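Local coordinates for protein putative endo-1,4-beta-xylanase (Bacteroides thetaiotaomicron VPI-5482, PDB 5MSX) that probably hydrolyses glycosidic bonds in plant pectin as a calcium-binding family 43 glycoside hydrolase of the arabinofuranosidase type, at residues I34-I39 / T284-Y289. Residues are numbered along the deposited sequence; the frame is centred on the assembly and turned at random.
Sequences IADASI and TNRQTY. With EDO (1,2-ethanediol), chain U; EDO (1,2-ethanediol), chain B.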
loop_
_atom_site.group_PDB
_atom_site.type_symbol
_atom_site.label_atom_id
_atom_site.label_comp_id
_atom_site.label_asym_id
_atom_site.label_seq_id
_atom_site.Cartn_x
_atom_site.Cartn_y
_atom_site.Cartn_z
ATOM N N ILE C 34 -17.513 14.740 -24.682
ATOM C CA ILE C 34 -16.580 14.508 -23.611
ATOM C C ILE C 34 -15.318 15.344 -23.821
ATOM O O ILE C 34 -14.958 15.678 -24.968
ATOM C CB ILE C 34 -16.232 13.014 -23.440
ATOM C CG1 ILE C 34 -15.515 12.436 -24.671
ATOM C CG2 ILE C 34 -17.493 12.214 -23.111
ATOM C CD1 ILE C 34 -14.644 11.240 -24.332
ATOM N N ALA C 35 -14.693 15.688 -22.704
ATOM C CA ALA C 35 -13.474 16.451 -22.673
ATOM C C ALA C 35 -12.550 15.945 -21.551
ATOM O O ALA C 35 -12.959 15.163 -20.686
ATOM C CB ALA C 35 -13.803 17.914 -22.446
ATOM N N ASP C 36 -11.316 16.422 -21.570
ATOM C CA ASP C 36 -10.371 16.214 -20.490
ATOM C C ASP C 36 -10.136 14.698 -20.275
ATOM O O ASP C 36 -10.043 14.235 -19.135
ATOM C CB ASP C 36 -10.856 16.854 -19.166
ATOM C CG ASP C 36 -11.426 18.287 -19.323
ATOM O OD1 ASP C 36 -10.896 19.099 -20.111
ATOM O OD2 ASP C 36 -12.381 18.593 -18.575
ATOM N N ALA C 37 -10.040 13.950 -21.367
ATOM C CA ALA C 37 -10.103 12.489 -21.325
ATOM C C ALA C 37 -8.824 11.848 -20.806
ATOM O O ALA C 37 -7.707 12.330 -21.070
ATOM C CB ALA C 37 -10.434 11.938 -22.700
ATOM N N SER C 38 -9.004 10.768 -20.049
ATOM C CA SER C 38 -7.928 9.934 -19.551
ATOM C C SER C 38 -8.220 8.572 -20.073
ATOM O O SER C 38 -9.209 7.975 -19.692
ATOM C CB SER C 38 -7.910 9.923 -18.018
ATOM O OG SER C 38 -7.503 11.189 -17.534
ATOM N N ILE C 39 -7.403 8.115 -21.016
ATOM C CA ILE C 39 -7.638 6.876 -21.710
ATOM C C ILE C 39 -6.484 5.920 -21.411
ATOM O O ILE C 39 -5.317 6.326 -21.355
ATOM C CB ILE C 39 -7.790 7.123 -23.208
ATOM C CG1 ILE C 39 -9.045 7.996 -23.485
ATOM C CG2 ILE C 39 -7.852 5.799 -23.968
ATOM C CD1 ILE C 39 -8.987 8.712 -24.829
ATOM N N THR C 284 -19.021 24.146 -23.219
ATOM C CA THR C 284 -18.864 22.750 -22.823
ATOM C C THR C 284 -19.659 21.858 -23.767
ATOM O O THR C 284 -20.494 21.084 -23.329
ATOM C CB THR C 284 -19.342 22.541 -21.366
ATOM O OG1 THR C 284 -20.614 23.158 -21.205
ATOM C CG2 THR C 284 -18.396 23.163 -20.370
ATOM N N ASN C 285 -19.416 21.989 -25.059
ATOM C CA ASN C 285 -19.977 21.119 -26.068
ATOM C C ASN C 285 -18.792 20.652 -26.930
ATOM O O ASN C 285 -18.732 20.897 -28.118
ATOM C CB ASN C 285 -21.023 21.861 -26.909
ATOM C CG ASN C 285 -22.153 22.407 -26.066
ATOM O OD1 ASN C 285 -22.852 21.665 -25.421
ATOM N ND2 ASN C 285 -22.288 23.706 -26.034
ATOM N N ARG C 286 -17.855 19.985 -26.280
ATOM C CA ARG C 286 -16.623 19.534 -26.905
ATOM C C ARG C 286 -16.729 18.044 -27.181
ATOM O O ARG C 286 -17.494 17.333 -26.541
ATOM C CB ARG C 286 -15.443 19.841 -25.978
ATOM C CG ARG C 286 -15.316 21.321 -25.661
ATOM C CD ARG C 286 -14.507 21.609 -24.410
ATOM N NE ARG C 286 -15.141 21.118 -23.182
ATOM C CZ ARG C 286 -14.620 21.306 -21.968
ATOM N NH1 ARG C 286 -13.477 21.959 -21.826
ATOM N NH2 ARG C 286 -15.231 20.843 -20.893
ATOM N N GLN C 287 -15.947 17.571 -28.137
ATOM C CA GLN C 287 -15.731 16.135 -28.326
ATOM C C GLN C 287 -14.248 15.858 -28.300
ATOM O O GLN C 287 -13.440 16.804 -28.314
ATOM C CB GLN C 287 -16.387 15.653 -29.613
ATOM C CG GLN C 287 -17.891 15.606 -29.507
ATOM C CD GLN C 287 -18.526 14.897 -30.693
ATOM O OE1 GLN C 287 -18.537 15.429 -31.792
ATOM N NE2 GLN C 287 -19.036 13.685 -30.477
ATOM N N THR C 288 -13.907 14.564 -28.228
ATOM C CA THR C 288 -12.522 14.088 -28.043
ATOM C C THR C 288 -12.109 13.289 -29.258
ATOM O O THR C 288 -12.921 12.533 -29.816
ATOM C CB THR C 288 -12.323 13.300 -26.728
ATOM O OG1 THR C 288 -12.425 14.200 -25.621
ATOM C CG2 THR C 288 -10.919 12.622 -26.643
ATOM N N TYR C 289 -10.875 13.527 -29.709
ATOM C CA TYR C 289 -10.297 12.890 -30.888
ATOM C C TYR C 289 -8.954 12.272 -30.514
ATOM O O TYR C 289 -8.319 12.705 -29.543
ATOM C CB TYR C 289 -10.078 13.943 -31.992
ATOM C CG TYR C 289 -11.392 14.582 -32.412
ATOM C CD1 TYR C 289 -11.932 15.625 -31.681
ATOM C CD2 TYR C 289 -12.129 14.078 -33.462
ATOM C CE1 TYR C 289 -13.140 16.186 -32.016
ATOM C CE2 TYR C 289 -13.351 14.655 -33.825
ATOM C CZ TYR C 289 -13.856 15.709 -33.086
ATOM O OH TYR C 289 -15.064 16.326 -33.411
HETATM C C1 EDO U . -13.221 22.810 -17.285
HETATM O O1 EDO U . -11.904 22.907 -17.848
HETATM C C2 EDO U . -13.782 21.423 -17.481
HETATM O O2 EDO U . -13.303 20.904 -18.710
HETATM C C1 EDO B . -24.083 26.151 -24.521
HETATM O O1 EDO B . -24.785 24.920 -24.727
HETATM C C2 EDO B . -23.758 26.336 -23.043
HETATM O O2 EDO B . -23.642 25.081 -22.352
HETATM O O HOH W 1 -10.020 15.050 -24.116
#
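Asp36, predicted to be the proton acceptor of the active site, and Arg286 meet through one hydroxyl of a bound ethanediol, probably a relic of crystallisation. O2 of the diol appears to donate to Asp36 OD2, though their 2.5 Å separation is too short to take at face value; it accepts an N-H from Arg286 NH2 at 2.9 Å and a weak bond from NH1. Directly, the two charges only approach: Asp36 OD1 lies 4.2 Å from Arg286 NH1, well out of the guanidinium plane. Arg286 NE also forms a salt bridge with Asp53, and Asp36 OD2 bonds to Thr51. Farther in, Thr288 OG1 lies 3.0 Å from Ile34 O and is hydrogen-bonded to a water that accepts from Ala37 N, tying Thr288 to the backbone just after the corner at Asp36. A bend at chi3 (-66°) turns the arginine so that Ala35 CB packs over one guanidinium face near its rim, 3.5 Å from CZ; a small methyl suits this spot, leaving the edge N-H groups able to bond. With an alanine in place of Arg286, Asp53 would probably lose its salt-bridge mate and a gap would open over the Ala35 methyl. Threonine suits its place by being two-sided: the hydroxyl faces Ile34 O and the water, while CG2 reaches Ala37 CB at 4.0 Å. The Ile34 and Thr288 side chains cross at about a right angle, Ile34 CG1 and CD1 against Thr288 CB. The contact thus joins the sheet of 34-35, 37-42 and 45-52 to that of 261-264, 272-278 and 287-293, first and last blades of the family 43 five-bladed beta-propeller, and the pocket beside Asp36 accepts a small polyol, consistent with a sugar-binding site.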